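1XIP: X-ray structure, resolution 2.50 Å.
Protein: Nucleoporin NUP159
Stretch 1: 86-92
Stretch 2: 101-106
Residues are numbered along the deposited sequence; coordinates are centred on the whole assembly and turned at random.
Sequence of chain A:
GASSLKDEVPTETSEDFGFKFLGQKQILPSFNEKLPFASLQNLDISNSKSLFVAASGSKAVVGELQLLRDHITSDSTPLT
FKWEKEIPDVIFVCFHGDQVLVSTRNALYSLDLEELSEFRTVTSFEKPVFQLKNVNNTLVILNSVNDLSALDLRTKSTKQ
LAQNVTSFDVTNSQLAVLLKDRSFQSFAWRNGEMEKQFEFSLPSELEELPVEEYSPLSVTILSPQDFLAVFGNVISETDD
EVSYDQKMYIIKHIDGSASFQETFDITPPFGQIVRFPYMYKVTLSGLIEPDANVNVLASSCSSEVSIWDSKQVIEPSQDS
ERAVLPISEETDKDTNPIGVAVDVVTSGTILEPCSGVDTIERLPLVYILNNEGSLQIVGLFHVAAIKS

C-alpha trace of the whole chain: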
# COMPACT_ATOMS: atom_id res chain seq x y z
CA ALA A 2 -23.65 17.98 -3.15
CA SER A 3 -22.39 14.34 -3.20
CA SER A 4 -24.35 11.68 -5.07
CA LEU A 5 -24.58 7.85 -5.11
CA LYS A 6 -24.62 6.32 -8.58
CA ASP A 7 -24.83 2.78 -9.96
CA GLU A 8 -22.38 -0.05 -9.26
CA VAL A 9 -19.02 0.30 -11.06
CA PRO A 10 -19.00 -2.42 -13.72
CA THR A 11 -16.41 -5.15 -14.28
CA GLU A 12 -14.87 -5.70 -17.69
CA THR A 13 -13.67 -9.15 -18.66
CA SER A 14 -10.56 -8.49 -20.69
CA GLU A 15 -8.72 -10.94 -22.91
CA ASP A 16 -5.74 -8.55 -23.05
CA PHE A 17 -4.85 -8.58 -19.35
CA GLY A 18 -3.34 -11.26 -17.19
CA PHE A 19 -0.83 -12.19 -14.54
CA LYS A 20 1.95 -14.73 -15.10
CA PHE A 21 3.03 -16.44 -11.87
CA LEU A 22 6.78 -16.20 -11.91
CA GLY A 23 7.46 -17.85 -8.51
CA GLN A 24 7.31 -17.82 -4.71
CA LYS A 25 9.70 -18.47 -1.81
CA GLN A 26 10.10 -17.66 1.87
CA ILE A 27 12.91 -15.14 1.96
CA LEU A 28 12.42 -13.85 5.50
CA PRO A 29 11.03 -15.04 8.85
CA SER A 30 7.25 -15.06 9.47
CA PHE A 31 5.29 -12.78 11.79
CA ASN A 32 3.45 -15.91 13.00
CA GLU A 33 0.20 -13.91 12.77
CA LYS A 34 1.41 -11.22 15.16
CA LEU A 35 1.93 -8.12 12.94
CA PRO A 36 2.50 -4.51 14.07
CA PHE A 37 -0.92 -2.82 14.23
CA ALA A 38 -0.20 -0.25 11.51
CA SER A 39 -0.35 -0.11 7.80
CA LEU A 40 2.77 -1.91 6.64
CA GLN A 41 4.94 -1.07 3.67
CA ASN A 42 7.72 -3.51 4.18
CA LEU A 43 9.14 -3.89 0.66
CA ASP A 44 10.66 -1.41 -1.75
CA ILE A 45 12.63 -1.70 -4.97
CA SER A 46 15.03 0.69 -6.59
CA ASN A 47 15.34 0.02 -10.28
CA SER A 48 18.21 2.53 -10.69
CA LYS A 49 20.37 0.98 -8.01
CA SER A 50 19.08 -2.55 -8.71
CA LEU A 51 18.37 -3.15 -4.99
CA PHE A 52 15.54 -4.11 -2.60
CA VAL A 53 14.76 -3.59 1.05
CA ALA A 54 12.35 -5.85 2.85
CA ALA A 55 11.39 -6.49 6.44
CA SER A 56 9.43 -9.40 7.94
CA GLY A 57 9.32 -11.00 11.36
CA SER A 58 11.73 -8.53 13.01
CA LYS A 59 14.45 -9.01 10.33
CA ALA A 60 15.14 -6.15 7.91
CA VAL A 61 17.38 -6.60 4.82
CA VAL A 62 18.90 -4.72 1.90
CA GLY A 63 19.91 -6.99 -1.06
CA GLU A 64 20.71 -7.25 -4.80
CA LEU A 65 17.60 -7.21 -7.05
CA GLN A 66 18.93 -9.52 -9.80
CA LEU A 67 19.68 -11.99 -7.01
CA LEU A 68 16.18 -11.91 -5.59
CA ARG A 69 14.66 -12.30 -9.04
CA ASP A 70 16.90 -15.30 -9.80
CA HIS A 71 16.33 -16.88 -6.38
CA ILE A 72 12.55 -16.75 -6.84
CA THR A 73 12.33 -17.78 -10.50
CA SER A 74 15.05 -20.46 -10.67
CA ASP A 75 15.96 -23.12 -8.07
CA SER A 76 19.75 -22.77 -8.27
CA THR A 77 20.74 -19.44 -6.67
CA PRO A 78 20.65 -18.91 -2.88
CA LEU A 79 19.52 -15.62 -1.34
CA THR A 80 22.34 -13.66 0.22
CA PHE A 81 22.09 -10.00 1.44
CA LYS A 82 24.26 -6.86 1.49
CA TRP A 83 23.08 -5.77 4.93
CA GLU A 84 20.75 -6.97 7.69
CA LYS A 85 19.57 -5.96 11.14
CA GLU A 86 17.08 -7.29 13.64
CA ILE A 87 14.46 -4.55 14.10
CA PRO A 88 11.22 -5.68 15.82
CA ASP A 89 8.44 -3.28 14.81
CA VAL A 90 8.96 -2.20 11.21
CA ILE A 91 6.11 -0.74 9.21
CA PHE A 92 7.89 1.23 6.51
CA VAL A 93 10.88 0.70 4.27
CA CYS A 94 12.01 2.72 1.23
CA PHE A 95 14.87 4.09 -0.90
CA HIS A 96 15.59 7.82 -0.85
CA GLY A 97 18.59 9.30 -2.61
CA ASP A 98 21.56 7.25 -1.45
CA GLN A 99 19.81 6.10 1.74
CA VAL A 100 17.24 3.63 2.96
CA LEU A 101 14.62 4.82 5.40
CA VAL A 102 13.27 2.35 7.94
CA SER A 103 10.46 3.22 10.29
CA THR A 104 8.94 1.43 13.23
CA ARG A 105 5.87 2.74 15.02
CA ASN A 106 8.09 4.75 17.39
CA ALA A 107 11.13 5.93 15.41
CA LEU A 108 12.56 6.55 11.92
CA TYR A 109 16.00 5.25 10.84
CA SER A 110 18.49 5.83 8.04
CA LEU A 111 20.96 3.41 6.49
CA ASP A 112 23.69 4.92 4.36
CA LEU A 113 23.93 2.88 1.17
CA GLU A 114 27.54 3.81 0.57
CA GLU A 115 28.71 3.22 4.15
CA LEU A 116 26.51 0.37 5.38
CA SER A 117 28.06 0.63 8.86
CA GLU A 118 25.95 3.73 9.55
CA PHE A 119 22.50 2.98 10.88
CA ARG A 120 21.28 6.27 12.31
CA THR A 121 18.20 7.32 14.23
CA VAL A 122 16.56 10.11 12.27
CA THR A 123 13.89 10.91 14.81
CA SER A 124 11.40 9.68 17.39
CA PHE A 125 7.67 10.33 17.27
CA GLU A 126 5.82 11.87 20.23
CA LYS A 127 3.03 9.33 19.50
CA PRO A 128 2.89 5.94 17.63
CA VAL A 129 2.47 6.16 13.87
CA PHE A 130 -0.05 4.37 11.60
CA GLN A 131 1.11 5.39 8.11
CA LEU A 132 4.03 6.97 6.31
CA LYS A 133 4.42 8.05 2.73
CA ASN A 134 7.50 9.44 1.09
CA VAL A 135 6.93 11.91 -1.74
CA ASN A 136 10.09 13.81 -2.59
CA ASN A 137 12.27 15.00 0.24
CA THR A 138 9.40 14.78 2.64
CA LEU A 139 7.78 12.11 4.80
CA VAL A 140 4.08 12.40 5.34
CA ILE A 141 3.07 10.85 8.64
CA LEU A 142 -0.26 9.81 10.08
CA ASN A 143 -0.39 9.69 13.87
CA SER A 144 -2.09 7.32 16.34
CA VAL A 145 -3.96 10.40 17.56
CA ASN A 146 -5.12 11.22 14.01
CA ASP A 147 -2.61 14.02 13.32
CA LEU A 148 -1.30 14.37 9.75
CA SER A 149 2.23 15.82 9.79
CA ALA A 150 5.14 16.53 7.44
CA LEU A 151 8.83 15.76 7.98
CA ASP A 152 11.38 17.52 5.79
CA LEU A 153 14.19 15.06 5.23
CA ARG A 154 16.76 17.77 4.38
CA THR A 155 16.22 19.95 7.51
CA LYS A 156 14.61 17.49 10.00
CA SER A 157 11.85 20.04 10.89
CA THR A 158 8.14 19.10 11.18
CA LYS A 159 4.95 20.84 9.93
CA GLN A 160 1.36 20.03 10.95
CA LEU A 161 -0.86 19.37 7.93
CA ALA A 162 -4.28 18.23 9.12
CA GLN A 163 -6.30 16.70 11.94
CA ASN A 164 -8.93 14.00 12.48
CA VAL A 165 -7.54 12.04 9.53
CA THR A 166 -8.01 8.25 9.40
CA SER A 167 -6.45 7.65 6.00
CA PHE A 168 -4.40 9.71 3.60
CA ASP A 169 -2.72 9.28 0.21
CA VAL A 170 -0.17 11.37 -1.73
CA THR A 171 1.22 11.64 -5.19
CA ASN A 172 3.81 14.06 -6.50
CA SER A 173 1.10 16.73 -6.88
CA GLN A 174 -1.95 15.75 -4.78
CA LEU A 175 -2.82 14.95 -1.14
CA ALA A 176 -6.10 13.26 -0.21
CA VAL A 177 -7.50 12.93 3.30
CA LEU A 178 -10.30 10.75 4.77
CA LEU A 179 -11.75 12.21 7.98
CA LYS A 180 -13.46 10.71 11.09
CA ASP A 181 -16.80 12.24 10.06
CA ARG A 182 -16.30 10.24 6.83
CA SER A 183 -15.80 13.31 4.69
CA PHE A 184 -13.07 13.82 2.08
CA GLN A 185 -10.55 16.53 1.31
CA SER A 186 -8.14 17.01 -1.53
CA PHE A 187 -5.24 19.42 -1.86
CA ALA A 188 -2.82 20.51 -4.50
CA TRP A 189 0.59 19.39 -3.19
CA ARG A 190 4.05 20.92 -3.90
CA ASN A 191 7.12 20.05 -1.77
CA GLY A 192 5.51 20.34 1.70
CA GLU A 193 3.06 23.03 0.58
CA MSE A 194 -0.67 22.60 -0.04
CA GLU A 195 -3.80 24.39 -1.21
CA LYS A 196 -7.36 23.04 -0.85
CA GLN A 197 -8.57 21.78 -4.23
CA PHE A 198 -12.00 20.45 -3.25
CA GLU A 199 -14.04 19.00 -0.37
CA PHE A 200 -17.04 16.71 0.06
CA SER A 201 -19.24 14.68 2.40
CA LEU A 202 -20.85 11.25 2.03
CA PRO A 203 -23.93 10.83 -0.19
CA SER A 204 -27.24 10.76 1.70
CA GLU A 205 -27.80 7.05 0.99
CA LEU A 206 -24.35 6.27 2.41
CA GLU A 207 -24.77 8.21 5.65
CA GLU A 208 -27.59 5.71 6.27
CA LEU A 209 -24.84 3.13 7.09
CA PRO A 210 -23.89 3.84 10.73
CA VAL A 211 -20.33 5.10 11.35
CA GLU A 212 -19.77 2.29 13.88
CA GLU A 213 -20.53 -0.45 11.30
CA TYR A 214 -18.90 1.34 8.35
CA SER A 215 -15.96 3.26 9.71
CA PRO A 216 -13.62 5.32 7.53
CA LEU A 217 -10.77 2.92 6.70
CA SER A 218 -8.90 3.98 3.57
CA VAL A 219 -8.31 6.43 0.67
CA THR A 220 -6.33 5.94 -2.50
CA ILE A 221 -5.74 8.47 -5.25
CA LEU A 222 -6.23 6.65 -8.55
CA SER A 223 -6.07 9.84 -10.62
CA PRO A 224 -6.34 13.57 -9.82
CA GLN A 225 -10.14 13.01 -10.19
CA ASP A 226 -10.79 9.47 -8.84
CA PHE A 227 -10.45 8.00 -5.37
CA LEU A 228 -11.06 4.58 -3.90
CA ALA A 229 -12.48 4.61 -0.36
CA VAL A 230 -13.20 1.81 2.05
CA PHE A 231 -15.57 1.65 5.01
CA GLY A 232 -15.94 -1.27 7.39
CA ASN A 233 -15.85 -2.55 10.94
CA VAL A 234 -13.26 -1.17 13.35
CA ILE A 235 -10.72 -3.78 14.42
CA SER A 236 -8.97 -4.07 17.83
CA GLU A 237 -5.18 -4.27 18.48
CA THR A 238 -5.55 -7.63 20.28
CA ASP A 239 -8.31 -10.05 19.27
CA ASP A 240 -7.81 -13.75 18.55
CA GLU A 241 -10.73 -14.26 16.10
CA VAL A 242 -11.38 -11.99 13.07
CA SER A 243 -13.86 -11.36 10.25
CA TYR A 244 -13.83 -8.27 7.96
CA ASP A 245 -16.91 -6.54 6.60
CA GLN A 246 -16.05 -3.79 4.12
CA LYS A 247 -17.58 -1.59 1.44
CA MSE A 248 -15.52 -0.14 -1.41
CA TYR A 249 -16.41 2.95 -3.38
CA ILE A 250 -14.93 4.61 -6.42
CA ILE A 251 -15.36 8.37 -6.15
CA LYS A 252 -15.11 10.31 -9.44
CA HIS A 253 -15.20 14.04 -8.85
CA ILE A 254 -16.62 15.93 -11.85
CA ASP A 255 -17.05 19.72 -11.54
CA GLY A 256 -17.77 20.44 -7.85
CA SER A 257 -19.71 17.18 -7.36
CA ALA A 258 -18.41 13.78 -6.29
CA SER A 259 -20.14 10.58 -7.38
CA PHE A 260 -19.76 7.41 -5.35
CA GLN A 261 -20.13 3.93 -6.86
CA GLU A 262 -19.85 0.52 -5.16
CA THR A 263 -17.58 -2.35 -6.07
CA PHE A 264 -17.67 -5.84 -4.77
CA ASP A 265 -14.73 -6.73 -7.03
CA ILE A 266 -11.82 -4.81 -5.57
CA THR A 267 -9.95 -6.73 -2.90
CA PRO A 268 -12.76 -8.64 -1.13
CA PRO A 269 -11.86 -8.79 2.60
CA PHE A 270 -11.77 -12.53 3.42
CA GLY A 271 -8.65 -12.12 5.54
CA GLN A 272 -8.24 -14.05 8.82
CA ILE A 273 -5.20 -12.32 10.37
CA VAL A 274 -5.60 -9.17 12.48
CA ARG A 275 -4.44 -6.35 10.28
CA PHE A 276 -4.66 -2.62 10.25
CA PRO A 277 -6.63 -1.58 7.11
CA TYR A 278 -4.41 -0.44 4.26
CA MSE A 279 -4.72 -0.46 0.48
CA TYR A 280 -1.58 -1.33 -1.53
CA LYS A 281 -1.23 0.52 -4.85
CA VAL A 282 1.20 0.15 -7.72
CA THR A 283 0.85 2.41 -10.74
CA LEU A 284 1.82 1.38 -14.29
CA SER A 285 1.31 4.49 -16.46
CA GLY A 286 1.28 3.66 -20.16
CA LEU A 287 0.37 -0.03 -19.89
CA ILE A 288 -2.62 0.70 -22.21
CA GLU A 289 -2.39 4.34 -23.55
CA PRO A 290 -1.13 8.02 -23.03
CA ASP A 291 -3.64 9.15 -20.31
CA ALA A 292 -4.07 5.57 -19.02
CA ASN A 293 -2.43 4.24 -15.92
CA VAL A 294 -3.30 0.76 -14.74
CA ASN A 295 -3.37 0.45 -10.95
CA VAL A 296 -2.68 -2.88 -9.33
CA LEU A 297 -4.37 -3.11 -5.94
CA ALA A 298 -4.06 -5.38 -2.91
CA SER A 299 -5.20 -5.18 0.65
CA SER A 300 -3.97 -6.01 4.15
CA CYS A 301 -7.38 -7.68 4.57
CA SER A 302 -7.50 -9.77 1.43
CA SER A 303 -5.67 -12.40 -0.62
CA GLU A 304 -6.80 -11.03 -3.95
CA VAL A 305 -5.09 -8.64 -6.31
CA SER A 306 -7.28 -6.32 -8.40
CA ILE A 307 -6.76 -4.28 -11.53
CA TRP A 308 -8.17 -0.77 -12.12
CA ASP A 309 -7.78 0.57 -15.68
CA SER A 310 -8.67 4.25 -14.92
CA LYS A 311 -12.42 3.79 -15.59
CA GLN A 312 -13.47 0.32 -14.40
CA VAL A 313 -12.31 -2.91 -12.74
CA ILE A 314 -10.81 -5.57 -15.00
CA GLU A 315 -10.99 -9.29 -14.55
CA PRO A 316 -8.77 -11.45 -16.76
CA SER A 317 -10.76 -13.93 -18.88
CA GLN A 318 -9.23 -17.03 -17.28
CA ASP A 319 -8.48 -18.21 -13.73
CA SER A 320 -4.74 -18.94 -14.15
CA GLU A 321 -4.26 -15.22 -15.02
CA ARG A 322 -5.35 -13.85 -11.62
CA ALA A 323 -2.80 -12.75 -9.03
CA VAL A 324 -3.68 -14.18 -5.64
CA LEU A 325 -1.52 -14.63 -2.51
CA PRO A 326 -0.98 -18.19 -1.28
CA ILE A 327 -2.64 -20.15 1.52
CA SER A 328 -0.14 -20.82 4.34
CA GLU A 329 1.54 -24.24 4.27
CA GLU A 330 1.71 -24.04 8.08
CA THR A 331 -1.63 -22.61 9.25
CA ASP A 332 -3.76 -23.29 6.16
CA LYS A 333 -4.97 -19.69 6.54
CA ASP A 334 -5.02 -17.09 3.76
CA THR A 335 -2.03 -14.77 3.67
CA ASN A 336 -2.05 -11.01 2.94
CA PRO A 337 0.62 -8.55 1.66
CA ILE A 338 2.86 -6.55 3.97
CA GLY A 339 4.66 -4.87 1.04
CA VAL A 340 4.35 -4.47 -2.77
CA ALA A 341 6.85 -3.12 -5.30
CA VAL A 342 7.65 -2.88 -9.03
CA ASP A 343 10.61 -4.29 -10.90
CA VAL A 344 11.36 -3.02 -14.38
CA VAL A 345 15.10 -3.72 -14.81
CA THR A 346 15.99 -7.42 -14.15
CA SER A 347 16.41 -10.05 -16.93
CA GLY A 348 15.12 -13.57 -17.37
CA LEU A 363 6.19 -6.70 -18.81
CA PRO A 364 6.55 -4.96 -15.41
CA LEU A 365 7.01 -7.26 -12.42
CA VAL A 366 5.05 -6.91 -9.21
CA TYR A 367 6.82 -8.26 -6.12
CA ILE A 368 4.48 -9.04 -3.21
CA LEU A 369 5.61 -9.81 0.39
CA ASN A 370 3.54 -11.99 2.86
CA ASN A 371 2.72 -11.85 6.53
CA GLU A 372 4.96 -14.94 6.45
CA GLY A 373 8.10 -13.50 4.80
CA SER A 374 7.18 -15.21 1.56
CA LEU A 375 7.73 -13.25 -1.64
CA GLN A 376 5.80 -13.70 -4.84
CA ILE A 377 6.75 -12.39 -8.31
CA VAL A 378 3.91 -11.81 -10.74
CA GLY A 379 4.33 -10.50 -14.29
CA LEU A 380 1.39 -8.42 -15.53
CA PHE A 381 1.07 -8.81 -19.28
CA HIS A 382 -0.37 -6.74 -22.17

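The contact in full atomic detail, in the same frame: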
# COMPACT_ATOMS: atom_id res chain seq x y z
N GLU A 86 18.28 -6.98 12.89
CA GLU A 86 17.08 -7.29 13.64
C GLU A 86 16.45 -5.99 14.14
O GLU A 86 17.04 -5.27 14.93
CB GLU A 86 17.43 -8.22 14.80
CG GLU A 86 16.26 -8.62 15.67
CD GLU A 86 15.89 -10.09 15.53
OE1 GLU A 86 16.00 -10.64 14.38
OE2 GLU A 86 15.48 -10.70 16.56
N ILE A 87 15.26 -5.67 13.62
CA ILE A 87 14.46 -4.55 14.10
C ILE A 87 13.01 -5.04 14.25
O ILE A 87 12.34 -5.32 13.26
CB ILE A 87 14.52 -3.32 13.16
CG1 ILE A 87 15.91 -3.17 12.55
CG2 ILE A 87 14.12 -2.05 13.92
CD1 ILE A 87 16.01 -2.17 11.41
N PRO A 88 12.55 -5.14 15.50
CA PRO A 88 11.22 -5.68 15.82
C PRO A 88 9.98 -5.09 15.08
O PRO A 88 9.21 -5.85 14.44
CB PRO A 88 11.11 -5.45 17.33
CG PRO A 88 12.53 -5.47 17.80
CD PRO A 88 13.30 -4.78 16.71
N ASP A 89 9.77 -3.79 15.17
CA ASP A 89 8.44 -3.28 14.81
C ASP A 89 8.38 -2.51 13.49
O ASP A 89 7.82 -1.43 13.44
CB ASP A 89 7.92 -2.38 15.96
CG ASP A 89 6.48 -2.69 16.35
OD1 ASP A 89 6.19 -3.86 16.77
OD2 ASP A 89 5.58 -1.81 16.31
N VAL A 90 8.91 -3.05 12.40
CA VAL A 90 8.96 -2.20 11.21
C VAL A 90 7.72 -2.18 10.34
O VAL A 90 7.11 -3.22 10.08
CB VAL A 90 10.32 -2.23 10.39
CG1 VAL A 90 11.27 -3.25 10.92
CG2 VAL A 90 10.07 -2.38 8.89
N ILE A 91 7.36 -0.97 9.92
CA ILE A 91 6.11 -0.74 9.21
C ILE A 91 6.34 -0.06 7.87
O ILE A 91 5.43 0.04 7.05
CB ILE A 91 5.14 0.08 10.09
CG1 ILE A 91 5.73 1.44 10.46
CG2 ILE A 91 4.82 -0.69 11.36
CD1 ILE A 91 4.68 2.48 10.76
N PHE A 92 7.58 0.37 7.64
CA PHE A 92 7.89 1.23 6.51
C PHE A 92 9.35 1.14 6.12
O PHE A 92 10.24 1.28 6.93
CB PHE A 92 7.54 2.69 6.82
CG PHE A 92 7.87 3.63 5.71
CD1 PHE A 92 6.94 3.88 4.69
CD2 PHE A 92 9.11 4.26 5.65
CE1 PHE A 92 7.24 4.75 3.65
CE2 PHE A 92 9.41 5.14 4.60
CZ PHE A 92 8.46 5.39 3.60
N LEU A 101 15.30 4.46 4.19
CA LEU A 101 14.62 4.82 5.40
C LEU A 101 13.90 3.61 5.94
O LEU A 101 13.33 2.84 5.19
CB LEU A 101 13.67 6.00 5.19
CG LEU A 101 14.33 7.26 4.61
CD1 LEU A 101 13.32 8.35 4.43
CD2 LEU A 101 15.48 7.73 5.48
N VAL A 102 13.98 3.42 7.26
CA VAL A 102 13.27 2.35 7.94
C VAL A 102 12.53 2.98 9.10
O VAL A 102 13.10 3.71 9.90
CB VAL A 102 14.22 1.29 8.45
CG1 VAL A 102 13.48 0.31 9.38
CG2 VAL A 102 14.90 0.54 7.29
N SER A 103 11.25 2.68 9.21
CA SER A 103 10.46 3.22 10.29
C SER A 103 9.76 2.12 11.04
O SER A 103 9.17 1.21 10.44
CB SER A 103 9.44 4.18 9.74
OG SER A 103 8.91 4.97 10.77
N THR A 104 9.86 2.17 12.36
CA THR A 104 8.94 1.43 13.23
C THR A 104 7.77 2.35 13.58
O THR A 104 7.63 3.45 13.03
CB THR A 104 9.64 0.95 14.55
OG1 THR A 104 9.99 2.09 15.35
CG2 THR A 104 10.98 0.25 14.28
N ARG A 105 6.95 1.92 14.53
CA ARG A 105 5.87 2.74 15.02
C ARG A 105 6.40 3.94 15.82
O ARG A 105 5.75 5.00 15.88
CB ARG A 105 4.91 1.90 15.86
CG ARG A 105 3.72 1.34 15.07
CD ARG A 105 3.22 -0.02 15.53
NE ARG A 105 2.27 0.02 16.66
CZ ARG A 105 1.20 0.85 16.78
NH1 ARG A 105 0.92 1.77 15.85
NH2 ARG A 105 0.42 0.76 17.85
N ASN A 106 7.59 3.79 16.41
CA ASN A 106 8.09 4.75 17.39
C ASN A 106 9.26 5.63 16.96
O ASN A 106 9.51 6.67 17.59
CB ASN A 106 8.40 4.05 18.70
CG ASN A 106 7.21 3.28 19.22
OD1 ASN A 106 6.27 3.87 19.75
ND2 ASN A 106 7.22 1.96 19.03

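How do the two backbones meet? They run roughly antiparallel, though well splayed, with an angle of 126° between their strand directions and a closest axial approach of 4.6 Å. The pairing centres on Ser 103, which lies opposite Phe 92. Its N donates to Phe 92 O at 2.9 Å, and its O accepts from Ile 91 N at 2.9 Å along an almost straight N-H...O line. The same oxygen also receives a weak, bent bond from Phe 92 N at 3.3 Å. Close CA-H...O contacts extend the seam: Val 102 CA lies 3.4 Å from Phe 92 O, and, beyond the amide bonds, Thr 104 CA approaches Asp 89 O to 3.1 Å.

Which side chains lie on the side of Phe 92 and Ser 103? These two residues point to the same face of the sheet, and their CB atoms are 3.8 Å apart. The small side chain of Ser 103 sits beside the bulky aromatic one, while its OG donates to Thr 104 O at 3.0 Å, which satisfies the hydroxyl in a buried setting. The phenylalanine ring, with chi1 in the t well, reaches along the strand until its edge meets Leu 101, CE2 to CB at 4.4 Å.

What packs around Val 102? Its CA-to-CB bond points away from the first stretch, yet its CG1 methyl remains within reach of two apolar residues: Ile 87 CD1 at 4.1 Å and Val 90 CB at 4.2 Å. Ile 87 points toward the second stretch and also brings its CG2 to 3.9 Å from Thr 104 CG2. Branched aliphatic side chains suit this buried place, since they leave no polar atom in need of a partner. Threonine adds its own methyl to the packing, while its OG1 accepts from Asn 106 N at 3.1 Å and so ties down the turn that follows.

What closes the contact at its more exposed end? Asp 89 points toward the second stretch and forms a long salt bridge with Arg 105, OD2 to NE at 3.8 Å, the carboxylate oxygen lying near the guanidinium plane at its edge. The same OD2 comes nearer to Arg 105 CD, at 3.1 Å, than to NE, so the charge pairing is loose. Charged residues fit here because both are partly exposed. Altogether the two stretches bury 507 Å² between them.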